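Mitochondrial dynamics protein MID49 (Mus musculus, PDB 4WOY) acts as a mitochondrial outer-membrane receptor that recruits the dynamin-related GTPase Drp1 (DNM1L) and regulates its activity, and is required for mitochondrial fission. Local coordinates at residues E34-Y38 and A136-V141; P47-P53 and R70-E76; A177-V181 and L192-P196. The protein carries 1 engineered substitution. One frame throughout, in Å; residues are numbered along the deposited sequence.

In the fold
All three contacts lie in the nucleotidyltransferase-like part of the predicted cytoplasmic region, and no ligand sits among their segments. Interactions 2 and 3 share a sheet: strands 69-74 and 173-182 are parallel neighbours, probably hydrogen-bonded through Leu-71 O to Leu-179 N (2.6 Å) and Ala-73 N to Leu-179 O (2.7 Å), with centres about 10 Å apart. Interaction 1 joins two helices that both also reach the sheet. Its centre is about 14 Å from that of interaction 2, where Leu-35 CG meets Leu-51 CD1 at 3.7 Å and Gln-36 OE1 probably accepts a hydrogen bond from Leu-51 N (3.2 Å). Toward interaction 3, about 16 Å between centres, Leu-137 CD1 touches Val-178 CG2 at 4.1 Å.

Interaction 1 (E34-Y38 and A136-V141); sequences ELQAY and ALSASV
Tyr-38 lays one face of its ring over the CG2 methyl of Val-141, a CH-pi contact with that carbon 3.5 Å from the ring centroid and 8° off the normal. This is helix-to-helix-end packing in the nucleotidyltransferase-like fold: helix 18-42, in its regular course at 34-38 (Tyr-38 N to Glu-34 O 3.0 Å), meets the C-terminal end of helix 126-139 and the residues that lead on toward helix 143-150. Helical phi/psi is lost at Ser-140 (-128/-11), although its N keeps a weak 3.0 Å bond to Ala-136 O. Val-141 is extended (-100/134) with chi1 t, its CA 7.0 Å from that of Tyr-38. Tyr-38 has chi1 t (165°) and chi2 87°, which sends the ring across to the other segment, where CE2 lies 4.0 Å from Ala-136 CB. Its OH, modelled 2.1 Å from Ser-140 OG, is a clash in the model, not a hydrogen bond. Val-141 also touches Ile-146 of helix 143-150, and Leu-137 O accepts a hydrogen bond from Trp-143 NE1. The two segments bury 256 Å² in all. One helical turn before Tyr-38, Leu-35 (chi1 t, chi2 p) packs on Leu-51 and turns its CD1 to Val-141 CG2 (4.0 Å) and to Leu-137 CD2 (3.9 Å).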
ATOM      1  N   GLU A  34     -12.098 -13.175  12.396  1.00 54.01           N
ATOM      2  CA  GLU A  34     -12.542 -14.467  11.847  1.00 60.43           C
ATOM      3  C   GLU A  34     -11.427 -15.165  11.064  1.00 59.81           C
ATOM      4  O   GLU A  34     -11.143 -16.342  11.262  1.00 62.75           O
ATOM      5  CB  GLU A  34     -13.769 -14.277  10.944  1.00 66.50           C
ATOM      6  CG  GLU A  34     -15.074 -14.138  11.695  1.00 69.52           C
ATOM      7  CD  GLU A  34     -15.311 -15.312  12.621  1.00 70.89           C
ATOM      8  OE1 GLU A  34     -15.252 -16.458  12.145  1.00 72.44           O
ATOM      9  OE2 GLU A  34     -15.551 -15.101  13.823  1.00 71.88           O
ATOM     10  N   LEU A  35     -10.778 -14.417  10.188  1.00 53.29           N
ATOM     11  CA  LEU A  35      -9.658 -14.932   9.431  1.00 49.33           C
ATOM     12  C   LEU A  35      -8.504 -15.338  10.348  1.00 53.09           C
ATOM     13  O   LEU A  35      -7.827 -16.348  10.101  1.00 52.44           O
ATOM     14  CB  LEU A  35      -9.177 -13.878   8.442  1.00 47.91           C
ATOM     15  CG  LEU A  35      -8.093 -14.309   7.458  1.00 57.28           C
ATOM     16  CD1 LEU A  35      -8.460 -15.621   6.798  1.00 58.33           C
ATOM     17  CD2 LEU A  35      -7.899 -13.229   6.417  1.00 58.59           C
ATOM     18  N   GLN A  36      -8.277 -14.557  11.403  1.00 51.67           N
ATOM     19  CA  GLN A  36      -7.236 -14.893  12.364  1.00 50.54           C
ATOM     20  C   GLN A  36      -7.582 -16.187  13.098  1.00 52.31           C
ATOM     21  O   GLN A  36      -6.716 -17.031  13.367  1.00 50.24           O
ATOM     22  CB  GLN A  36      -7.028 -13.787  13.376  1.00 50.31           C
ATOM     23  CG  GLN A  36      -5.813 -14.046  14.239  1.00 58.00           C
ATOM     24  CD  GLN A  36      -5.707 -13.054  15.352  1.00 76.62           C
ATOM     25  OE1 GLN A  36      -5.841 -11.850  15.134  1.00 83.57           O
ATOM     26  NE2 GLN A  36      -5.459 -13.544  16.560  1.00 87.95           N
ATOM     27  N   ALA A  37      -8.853 -16.327  13.446  1.00 47.48           N
ATOM     28  CA  ALA A  37      -9.292 -17.513  14.150  1.00 53.79           C
ATOM     29  C   ALA A  37      -9.035 -18.731  13.270  1.00 57.36           C
ATOM     30  O   ALA A  37      -8.579 -19.768  13.752  1.00 47.83           O
ATOM     31  CB  ALA A  37     -10.771 -17.405  14.532  1.00 52.37           C
ATOM     32  N   TYR A  38      -9.308 -18.591  11.975  1.00 72.55           N
ATOM     33  CA  TYR A  38      -9.046 -19.670  11.031  1.00 78.72           C
ATOM     34  C   TYR A  38      -7.573 -20.034  10.994  1.00 71.12           C
ATOM     35  O   TYR A  38      -7.215 -21.204  11.059  1.00 75.95           O
ATOM     36  CB  TYR A  38      -9.492 -19.290   9.622  1.00 89.85           C
ATOM     37  CG  TYR A  38      -8.912 -20.215   8.585  1.00102.59           C
ATOM     38  CD1 TYR A  38      -9.555 -21.397   8.247  1.00113.84           C
ATOM     39  CD2 TYR A  38      -7.697 -19.926   7.966  1.00104.45           C
ATOM     40  CE1 TYR A  38      -9.022 -22.253   7.307  1.00115.85           C
ATOM     41  CE2 TYR A  38      -7.150 -20.783   7.040  1.00109.96           C
ATOM     42  CZ  TYR A  38      -7.816 -21.945   6.712  1.00115.47           C
ATOM     43  OH  TYR A  38      -7.266 -22.791   5.783  1.00114.24           O
ATOM     44  N   ALA A 136      -5.345 -21.523   1.129  1.00 55.80           N
ATOM     45  CA  ALA A 136      -6.177 -21.464   2.335  1.00 48.22           C
ATOM     46  C   ALA A 136      -7.352 -20.495   2.183  1.00 50.15           C
ATOM     47  O   ALA A 136      -8.466 -20.777   2.602  1.00 49.90           O
ATOM     48  CB  ALA A 136      -5.325 -21.078   3.543  1.00 39.03           C
ATOM     49  N   LEU A 137      -7.087 -19.347   1.584  1.00 47.62           N
ATOM     50  CA  LEU A 137      -8.104 -18.334   1.413  1.00 48.11           C
ATOM     51  C   LEU A 137      -9.186 -18.855   0.477  1.00 57.97           C
ATOM     52  O   LEU A 137     -10.387 -18.752   0.761  1.00 58.01           O
ATOM     53  CB  LEU A 137      -7.492 -17.059   0.834  1.00 40.69           C
ATOM     54  CG  LEU A 137      -6.699 -16.169   1.787  1.00 43.70           C
ATOM     55  CD1 LEU A 137      -6.270 -14.910   1.053  1.00 46.48           C
ATOM     56  CD2 LEU A 137      -7.424 -15.838   3.053  1.00 48.10           C
ATOM     57  N   SER A 138      -8.752 -19.446  -0.630  1.00 69.53           N
ATOM     58  CA  SER A 138      -9.659 -19.768  -1.721  1.00 82.56           C
ATOM     59  C   SER A 138     -10.363 -21.108  -1.568  1.00 87.47           C
ATOM     60  O   SER A 138     -11.467 -21.294  -2.073  1.00 98.99           O
ATOM     61  CB  SER A 138      -8.891 -19.744  -3.043  1.00 89.37           C
ATOM     62  OG  SER A 138      -9.780 -19.706  -4.141  1.00 96.40           O
ATOM     63  N   ALA A 139      -9.739 -22.047  -0.873  1.00 80.03           N
ATOM     64  CA  ALA A 139     -10.316 -23.380  -0.798  1.00 82.89           C
ATOM     65  C   ALA A 139     -10.561 -23.874   0.634  1.00 83.68           C
ATOM     66  O   ALA A 139     -11.202 -24.906   0.836  1.00 96.31           O
ATOM     67  CB  ALA A 139      -9.422 -24.366  -1.553  1.00 79.74           C
ATOM     68  N   SER A 140     -10.095 -23.121   1.624  1.00 70.08           N
ATOM     69  CA  SER A 140     -10.088 -23.613   3.000  1.00 69.58           C
ATOM     70  C   SER A 140     -10.731 -22.685   4.062  1.00 75.20           C
ATOM     71  O   SER A 140     -10.910 -23.095   5.206  1.00 82.23           O
ATOM     72  CB  SER A 140      -8.641 -23.941   3.384  1.00 72.28           C
ATOM     73  OG  SER A 140      -8.485 -24.191   4.770  1.00 79.28           O
ATOM     74  N   VAL A 141     -11.038 -21.436   3.710  1.00 76.66           N
ATOM     75  CA  VAL A 141     -11.715 -20.524   4.644  1.00 71.80           C
ATOM     76  C   VAL A 141     -13.215 -20.464   4.337  1.00 74.64           C
ATOM     77  O   VAL A 141     -13.626 -20.347   3.176  1.00 76.14           O
ATOM     78  CB  VAL A 141     -11.158 -19.089   4.592  1.00 68.31           C
ATOM     79  CG1 VAL A 141     -12.074 -18.130   5.364  1.00 68.41           C
ATOM     80  CG2 VAL A 141      -9.712 -19.027   5.114  1.00 59.83           C
TER

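Interaction 2 (P47-P53 and R70-E76); sequences PFGALVP and RLLAPLE
Leu-51 (chi1 m, chi2 t) fills the centre, CD2 3.5 Å from Ala-73 CB and CD1 4.1 Å from Leu-71 CD2, in contact with Leu-35 of helix 18-42. Phe-48 (chi1 m) adds CE1 to Leu-75 CD1 at 3.7 Å and meets Trp-115 edge-to-face. Val-52 and Leu-72 lie on one face of the sheet, CB to CB 4.2 Å, Pro-53 and Leu-71 on the other. The segments run antiparallel, 160° apart, as the edge strand 52-54 pairs with strand 69-74 in the mixed sheet of the nucleotidyltransferase-like fold. Val-52 and Leu-72 form a hydrogen-bonded pair, N to O 2.8 Å both ways; Pro-53 and Leu-71 are a non-hydrogen-bonded pair. The register then slips by one across Gly-49 to Leu-51, and a single bridge joins Phe-48 to Leu-75: Gly-49 N to Pro-74 O 2.7 Å, Glu-76 N to Pro-47 O 2.9 Å. A CB on Gly-49 would clash with Pro-74 CG. At one polar end Glu-76 OE2 lies 3.6 Å from Gly-49 CA; at the other, Arg-70 NH2 forms a salt bridge with Asp-208 OD2.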
ATOM      1  N   PRO A  47       3.852 -19.363  13.502  1.00 48.17           N
ATOM      2  CA  PRO A  47       3.704 -18.257  14.446  1.00 50.71           C
ATOM      3  C   PRO A  47       3.513 -16.914  13.736  1.00 43.02           C
ATOM      4  O   PRO A  47       4.457 -16.136  13.603  1.00 39.10           O
ATOM      5  CB  PRO A  47       5.023 -18.299  15.236  1.00 43.98           C
ATOM      6  CG  PRO A  47       6.000 -18.818  14.249  1.00 46.70           C
ATOM      7  CD  PRO A  47       5.253 -19.798  13.379  1.00 45.37           C
ATOM      8  N   PHE A  48       2.294 -16.678  13.262  1.00 37.69           N
ATOM      9  CA  PHE A  48       1.878 -15.374  12.803  1.00 33.74           C
ATOM     10  C   PHE A  48       1.411 -14.556  14.012  1.00 42.32           C
ATOM     11  O   PHE A  48       0.870 -15.090  14.976  1.00 36.92           O
ATOM     12  CB  PHE A  48       0.751 -15.486  11.757  1.00 33.87           C
ATOM     13  CG  PHE A  48       1.186 -16.048  10.420  1.00 34.76           C
ATOM     14  CD1 PHE A  48       1.821 -15.246   9.485  1.00 37.50           C
ATOM     15  CD2 PHE A  48       0.930 -17.371  10.092  1.00 32.28           C
ATOM     16  CE1 PHE A  48       2.213 -15.755   8.259  1.00 37.86           C
ATOM     17  CE2 PHE A  48       1.300 -17.893   8.862  1.00 31.35           C
ATOM     18  CZ  PHE A  48       1.958 -17.086   7.941  1.00 38.65           C
ATOM     19  N   GLY A  49       1.630 -13.253  13.968  1.00 48.09           N
ATOM     20  CA  GLY A  49       1.065 -12.383  14.980  1.00 39.75           C
ATOM     21  C   GLY A  49      -0.388 -12.136  14.618  1.00 46.24           C
ATOM     22  O   GLY A  49      -0.869 -12.622  13.595  1.00 42.51           O
ATOM     23  N   ALA A  50      -1.076 -11.378  15.462  1.00 51.89           N
ATOM     24  CA  ALA A  50      -2.460 -10.988  15.223  1.00 52.64           C
ATOM     25  C   ALA A  50      -2.608 -10.186  13.931  1.00 47.04           C
ATOM     26  O   ALA A  50      -1.772  -9.341  13.609  1.00 40.89           O
ATOM     27  CB  ALA A  50      -2.989 -10.172  16.425  1.00 40.29           C
ATOM     28  N   LEU A  51      -3.677 -10.450  13.195  1.00 49.94           N
ATOM     29  CA  LEU A  51      -3.943  -9.709  11.976  1.00 45.76           C
ATOM     30  C   LEU A  51      -4.251  -8.256  12.328  1.00 49.91           C
ATOM     31  O   LEU A  51      -5.043  -7.982  13.209  1.00 60.62           O
ATOM     32  CB  LEU A  51      -5.113 -10.326  11.197  1.00 51.99           C
ATOM     33  CG  LEU A  51      -5.073 -11.797  10.760  1.00 56.16           C
ATOM     34  CD1 LEU A  51      -6.075 -12.058   9.645  1.00 57.04           C
ATOM     35  CD2 LEU A  51      -3.678 -12.209  10.313  1.00 56.28           C
ATOM     36  N   VAL A  52      -3.600  -7.332  11.636  1.00 55.47           N
ATOM     37  CA  VAL A  52      -3.805  -5.905  11.848  1.00 55.91           C
ATOM     38  C   VAL A  52      -4.359  -5.231  10.599  1.00 47.71           C
ATOM     39  O   VAL A  52      -3.703  -5.213   9.555  1.00 42.99           O
ATOM     40  CB  VAL A  52      -2.496  -5.181  12.241  1.00 58.83           C
ATOM     41  CG1 VAL A  52      -2.741  -3.691  12.404  1.00 48.17           C
ATOM     42  CG2 VAL A  52      -1.887  -5.798  13.496  1.00 64.65           C
ATOM     43  N   PRO A  53      -5.589  -4.713  10.690  1.00 42.21           N
ATOM     44  CA  PRO A  53      -6.143  -3.913   9.602  1.00 43.98           C
ATOM     45  C   PRO A  53      -5.537  -2.520   9.611  1.00 50.18           C
ATOM     46  O   PRO A  53      -5.237  -1.975  10.677  1.00 50.08           O
ATOM     47  CB  PRO A  53      -7.645  -3.889   9.912  1.00 48.15           C
ATOM     48  CG  PRO A  53      -7.721  -4.041  11.389  1.00 43.69           C
ATOM     49  CD  PRO A  53      -6.582  -4.978  11.745  1.00 39.09           C
ATOM     50  N   ARG A  70      -5.455  -2.576   4.118  1.00 47.76           N
ATOM     51  CA  ARG A  70      -4.396  -3.537   4.406  1.00 45.62           C
ATOM     52  C   ARG A  70      -4.780  -4.447   5.571  1.00 43.08           C
ATOM     53  O   ARG A  70      -5.275  -3.993   6.608  1.00 52.92           O
ATOM     54  CB  ARG A  70      -3.072  -2.816   4.682  1.00 42.51           C
ATOM     55  CG  ARG A  70      -2.992  -1.469   3.994  1.00 51.84           C
ATOM     56  CD  ARG A  70      -1.597  -1.086   3.511  1.00 58.73           C
ATOM     57  NE  ARG A  70      -0.563  -1.309   4.507  1.00 55.07           N
ATOM     58  CZ  ARG A  70       0.732  -1.347   4.216  1.00 47.05           C
ATOM     59  NH1 ARG A  70       1.149  -1.159   2.966  1.00 34.47           N
ATOM     60  NH2 ARG A  70       1.611  -1.574   5.175  1.00 39.54           N
ATOM     61  N   LEU A  71      -4.608  -5.745   5.356  1.00 45.48           N
ATOM     62  CA  LEU A  71      -4.744  -6.722   6.412  1.00 41.64           C
ATOM     63  C   LEU A  71      -3.358  -7.359   6.593  1.00 43.99           C
ATOM     64  O   LEU A  71      -2.919  -8.205   5.792  1.00 37.23           O
ATOM     65  CB  LEU A  71      -5.818  -7.741   6.062  1.00 41.13           C
ATOM     66  CG  LEU A  71      -6.358  -8.546   7.230  1.00 56.72           C
ATOM     67  CD1 LEU A  71      -6.815  -7.578   8.302  1.00 63.50           C
ATOM     68  CD2 LEU A  71      -7.506  -9.438   6.792  1.00 57.59           C
ATOM     69  N   LEU A  72      -2.661  -6.901   7.633  1.00 46.84           N
ATOM     70  CA  LEU A  72      -1.287  -7.306   7.897  1.00 38.62           C
ATOM     71  C   LEU A  72      -1.271  -8.579   8.715  1.00 42.58           C
ATOM     72  O   LEU A  72      -1.920  -8.644   9.752  1.00 44.81           O
ATOM     73  CB  LEU A  72      -0.531  -6.220   8.652  1.00 39.76           C
ATOM     74  CG  LEU A  72      -0.393  -4.840   8.029  1.00 41.08           C
ATOM     75  CD1 LEU A  72       0.705  -4.052   8.731  1.00 35.27           C
ATOM     76  CD2 LEU A  72      -0.138  -4.947   6.536  1.00 43.80           C
ATOM     77  N   ALA A  73      -0.559  -9.593   8.220  1.00 40.34           N
ATOM     78  CA  ALA A  73      -0.315 -10.838   8.945  1.00 41.46           C
ATOM     79  C   ALA A  73       1.200 -10.979   9.193  1.00 41.13           C
ATOM     80  O   ALA A  73       1.940 -11.427   8.313  1.00 37.58           O
ATOM     81  CB  ALA A  73      -0.876 -12.049   8.174  1.00 34.45           C
ATOM     82  N   PRO A  74       1.669 -10.540  10.373  1.00 36.48           N
ATOM     83  CA  PRO A  74       3.119 -10.535  10.641  1.00 30.24           C
ATOM     84  C   PRO A  74       3.688 -11.909  10.951  1.00 34.41           C
ATOM     85  O   PRO A  74       3.175 -12.623  11.799  1.00 35.80           O
ATOM     86  CB  PRO A  74       3.256  -9.599  11.846  1.00 31.62           C
ATOM     87  CG  PRO A  74       1.906  -9.621  12.515  1.00 34.24           C
ATOM     88  CD  PRO A  74       0.898  -9.834  11.418  1.00 31.76           C
ATOM     89  N   LEU A  75       4.749 -12.270  10.241  1.00 34.05           N
ATOM     90  CA  LEU A  75       5.498 -13.472  10.554  1.00 32.94           C
ATOM     91  C   LEU A  75       6.324 -13.195  11.792  1.00 32.06           C
ATOM     92  O   LEU A  75       6.880 -12.095  11.922  1.00 36.39           O
ATOM     93  CB  LEU A  75       6.407 -13.868   9.392  1.00 42.41           C
ATOM     94  CG  LEU A  75       5.788 -14.566   8.185  1.00 43.18           C
ATOM     95  CD1 LEU A  75       5.079 -13.566   7.264  1.00 27.33           C
ATOM     96  CD2 LEU A  75       6.874 -15.363   7.465  1.00 35.97           C
ATOM     97  N   GLU A  76       6.366 -14.138  12.731  1.00 32.45           N
ATOM     98  CA  GLU A  76       7.275 -13.965  13.860  1.00 34.09           C
ATOM     99  C   GLU A  76       8.524 -14.783  13.594  1.00 37.09           C
ATOM    100  O   GLU A  76       8.517 -15.997  13.775  1.00 43.94           O
ATOM    101  CB  GLU A  76       6.622 -14.364  15.183  1.00 35.99           C
ATOM    102  CG  GLU A  76       5.466 -13.438  15.543  1.00 40.45           C
ATOM    103  CD  GLU A  76       4.667 -13.876  16.739  1.00 46.29           C
ATOM    104  OE1 GLU A  76       4.853 -15.019  17.233  1.00 44.61           O
ATOM    105  OE2 GLU A  76       3.849 -13.049  17.191  1.00 50.00           O
TER

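Interaction 3 (A177-V181 and L192-P196); sequences AVLMV and LLAWP
Trp-195, with chi1 between wells (-146°) and chi2 -131°, swings its indole back along strand 173-182. Leu-179 (m, t) rests CD2 over the face of the six-membered ring, a CH-pi contact 3.7 Å from its centroid and 17° off the normal; Ala-177 CB lies 4.2 Å from Trp-195 CH2. The other Leu-179 methyl, CD1, is 4.1 Å from Leu-193 CD2, which also meets Val-181 CG1 at 3.5 Å (chi1 m in both residues). Met-180 (m, t, m) brings CE 4.0 Å from Ala-194 CB while packing on Leu-129 and Leu-133 of helix 126-139. The backbone is the antiparallel beta hairpin of strands 173-182 and 191-193. Val-181 and Leu-193 form a non-hydrogen-bonded pair, and Ala-194 N donates to Met-180 O at 2.9 Å. An inverse gamma turn centred on Ala-194 (-78/88) then diverts segment 192-196 from strand 173-182. Into the gap fits one water, accepting from Met-180 N (2.9 Å) and donating to Val-178 O (3.0 Å) and Ala-194 O (2.7 Å). Where direct pairing stops, water thus links these three backbone groups, and the indole meets Leu-179 and Ala-177 through apolar contacts.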
ATOM      1  N   ALA A 177      -6.464  -6.286   1.247  1.00 47.94           N
ATOM      2  CA  ALA A 177      -5.230  -6.901   0.761  1.00 43.70           C
ATOM      3  C   ALA A 177      -4.610  -7.669   1.909  1.00 42.86           C
ATOM      4  O   ALA A 177      -4.182  -7.072   2.908  1.00 42.03           O
ATOM      5  CB  ALA A 177      -4.261  -5.859   0.206  1.00 37.03           C
ATOM      6  N   VAL A 178      -4.584  -8.994   1.797  1.00 46.33           N
ATOM      7  CA  VAL A 178      -3.997  -9.805   2.853  1.00 46.61           C
ATOM      8  C   VAL A 178      -2.492  -9.808   2.666  1.00 43.15           C
ATOM      9  O   VAL A 178      -1.988 -10.335   1.670  1.00 44.62           O
ATOM     10  CB  VAL A 178      -4.515 -11.234   2.844  1.00 53.78           C
ATOM     11  CG1 VAL A 178      -3.927 -11.993   4.007  1.00 51.71           C
ATOM     12  CG2 VAL A 178      -6.034 -11.245   2.895  1.00 57.45           C
ATOM     13  N   LEU A 179      -1.784  -9.192   3.614  1.00 33.65           N
ATOM     14  CA  LEU A 179      -0.347  -9.000   3.477  1.00 35.04           C
ATOM     15  C   LEU A 179       0.445  -9.719   4.546  1.00 32.23           C
ATOM     16  O   LEU A 179       0.427  -9.314   5.715  1.00 40.12           O
ATOM     17  CB  LEU A 179      -0.007  -7.515   3.519  1.00 32.72           C
ATOM     18  CG  LEU A 179      -0.699  -6.637   2.483  1.00 38.44           C
ATOM     19  CD1 LEU A 179      -0.589  -5.178   2.907  1.00 31.06           C
ATOM     20  CD2 LEU A 179      -0.090  -6.850   1.081  1.00 35.40           C
ATOM     21  N   MET A 180       1.164 -10.768   4.144  1.00 31.46           N
ATOM     22  CA  MET A 180       2.119 -11.410   5.071  1.00 36.07           C
ATOM     23  C   MET A 180       3.384 -10.554   5.129  1.00 29.48           C
ATOM     24  O   MET A 180       3.971 -10.242   4.096  1.00 26.98           O
ATOM     25  CB  MET A 180       2.452 -12.847   4.648  1.00 34.75           C
ATOM     26  CG  MET A 180       1.328 -13.864   4.936  1.00 36.74           C
ATOM     27  SD  MET A 180       1.613 -15.502   4.244  1.00 49.59           S
ATOM     28  CE  MET A 180       1.744 -15.157   2.490  1.00 33.08           C
ATOM     29  N   VAL A 181       3.783 -10.137   6.320  1.00 36.33           N
ATOM     30  CA  VAL A 181       4.829  -9.139   6.421  1.00 32.60           C
ATOM     31  C   VAL A 181       5.919  -9.529   7.411  1.00 35.28           C
ATOM     32  O   VAL A 181       5.667 -10.289   8.360  1.00 34.85           O
ATOM     33  CB  VAL A 181       4.233  -7.762   6.792  1.00 33.94           C
ATOM     34  CG1 VAL A 181       3.169  -7.344   5.766  1.00 26.97           C
ATOM     35  CG2 VAL A 181       3.622  -7.780   8.187  1.00 34.41           C
ATOM     36  N   LEU A 192       8.579  -5.673   4.782  1.00 36.96           N
ATOM     37  CA  LEU A 192       8.691  -6.448   3.564  1.00 36.98           C
ATOM     38  C   LEU A 192       7.402  -7.227   3.426  1.00 35.74           C
ATOM     39  O   LEU A 192       6.940  -7.835   4.407  1.00 27.45           O
ATOM     40  CB  LEU A 192       9.884  -7.399   3.623  1.00 35.65           C
ATOM     41  CG  LEU A 192      11.210  -6.763   4.018  1.00 39.77           C
ATOM     42  CD1 LEU A 192      12.289  -7.832   4.138  1.00 35.79           C
ATOM     43  CD2 LEU A 192      11.559  -5.692   3.029  1.00 33.22           C
ATOM     44  N   LEU A 193       6.822  -7.225   2.228  1.00 35.99           N
ATOM     45  CA  LEU A 193       5.589  -7.954   1.991  1.00 32.02           C
ATOM     46  C   LEU A 193       5.828  -9.168   1.124  1.00 29.32           C
ATOM     47  O   LEU A 193       6.613  -9.119   0.182  1.00 32.58           O
ATOM     48  CB  LEU A 193       4.547  -7.073   1.304  1.00 40.15           C
ATOM     49  CG  LEU A 193       4.345  -5.594   1.623  1.00 46.82           C
ATOM     50  CD1 LEU A 193       3.691  -4.929   0.441  1.00 44.26           C
ATOM     51  CD2 LEU A 193       3.458  -5.447   2.822  1.00 50.79           C
ATOM     52  N   ALA A 194       5.120 -10.241   1.415  1.00 40.96           N
ATOM     53  CA  ALA A 194       5.026 -11.342   0.499  1.00 41.79           C
ATOM     54  C   ALA A 194       4.023 -10.959  -0.593  1.00 44.53           C
ATOM     55  O   ALA A 194       2.840 -11.274  -0.501  1.00 51.37           O
ATOM     56  CB  ALA A 194       4.576 -12.607   1.228  1.00 42.47           C
ATOM     57  N   TRP A 195       4.481 -10.306  -1.645  1.00 46.39           N
ATOM     58  CA  TRP A 195       3.562  -9.837  -2.662  1.00 53.64           C
ATOM     59  C   TRP A 195       4.080 -10.299  -3.982  1.00 59.49           C
ATOM     60  O   TRP A 195       5.276 -10.476  -4.144  1.00 56.51           O
ATOM     61  CB  TRP A 195       3.409  -8.315  -2.635  1.00 60.13           C
ATOM     62  CG  TRP A 195       2.010  -7.795  -3.003  1.00 67.90           C
ATOM     63  CD1 TRP A 195       1.718  -6.812  -3.901  1.00 67.85           C
ATOM     64  CD2 TRP A 195       0.739  -8.255  -2.484  1.00 72.96           C
ATOM     65  NE1 TRP A 195       0.359  -6.607  -3.958  1.00 72.19           N
ATOM     66  CE2 TRP A 195      -0.267  -7.485  -3.109  1.00 71.66           C
ATOM     67  CE3 TRP A 195       0.357  -9.243  -1.557  1.00 73.57           C
ATOM     68  CZ2 TRP A 195      -1.638  -7.661  -2.829  1.00 65.67           C
ATOM     69  CZ3 TRP A 195      -1.008  -9.419  -1.276  1.00 66.75           C
ATOM     70  CH2 TRP A 195      -1.984  -8.631  -1.914  1.00 66.85           C
ATOM     71  N   PRO A 196       3.165 -10.577  -4.913  1.00 74.65           N
ATOM     72  CA  PRO A 196       3.667 -10.987  -6.207  1.00 83.24           C
ATOM     73  C   PRO A 196       4.256  -9.844  -6.974  1.00 94.86           C
ATOM     74  O   PRO A 196       3.873  -8.675  -6.890  1.00112.15           O
ATOM     75  CB  PRO A 196       2.415 -11.511  -6.918  1.00 82.39           C
ATOM     76  CG  PRO A 196       1.325 -10.703  -6.335  1.00 76.70           C
ATOM     77  CD  PRO A 196       1.690 -10.573  -4.886  1.00 76.67           C
TER
HETATM   78  O   HOH W   1       0.871 -11.228   1.301  1.00 35.09           O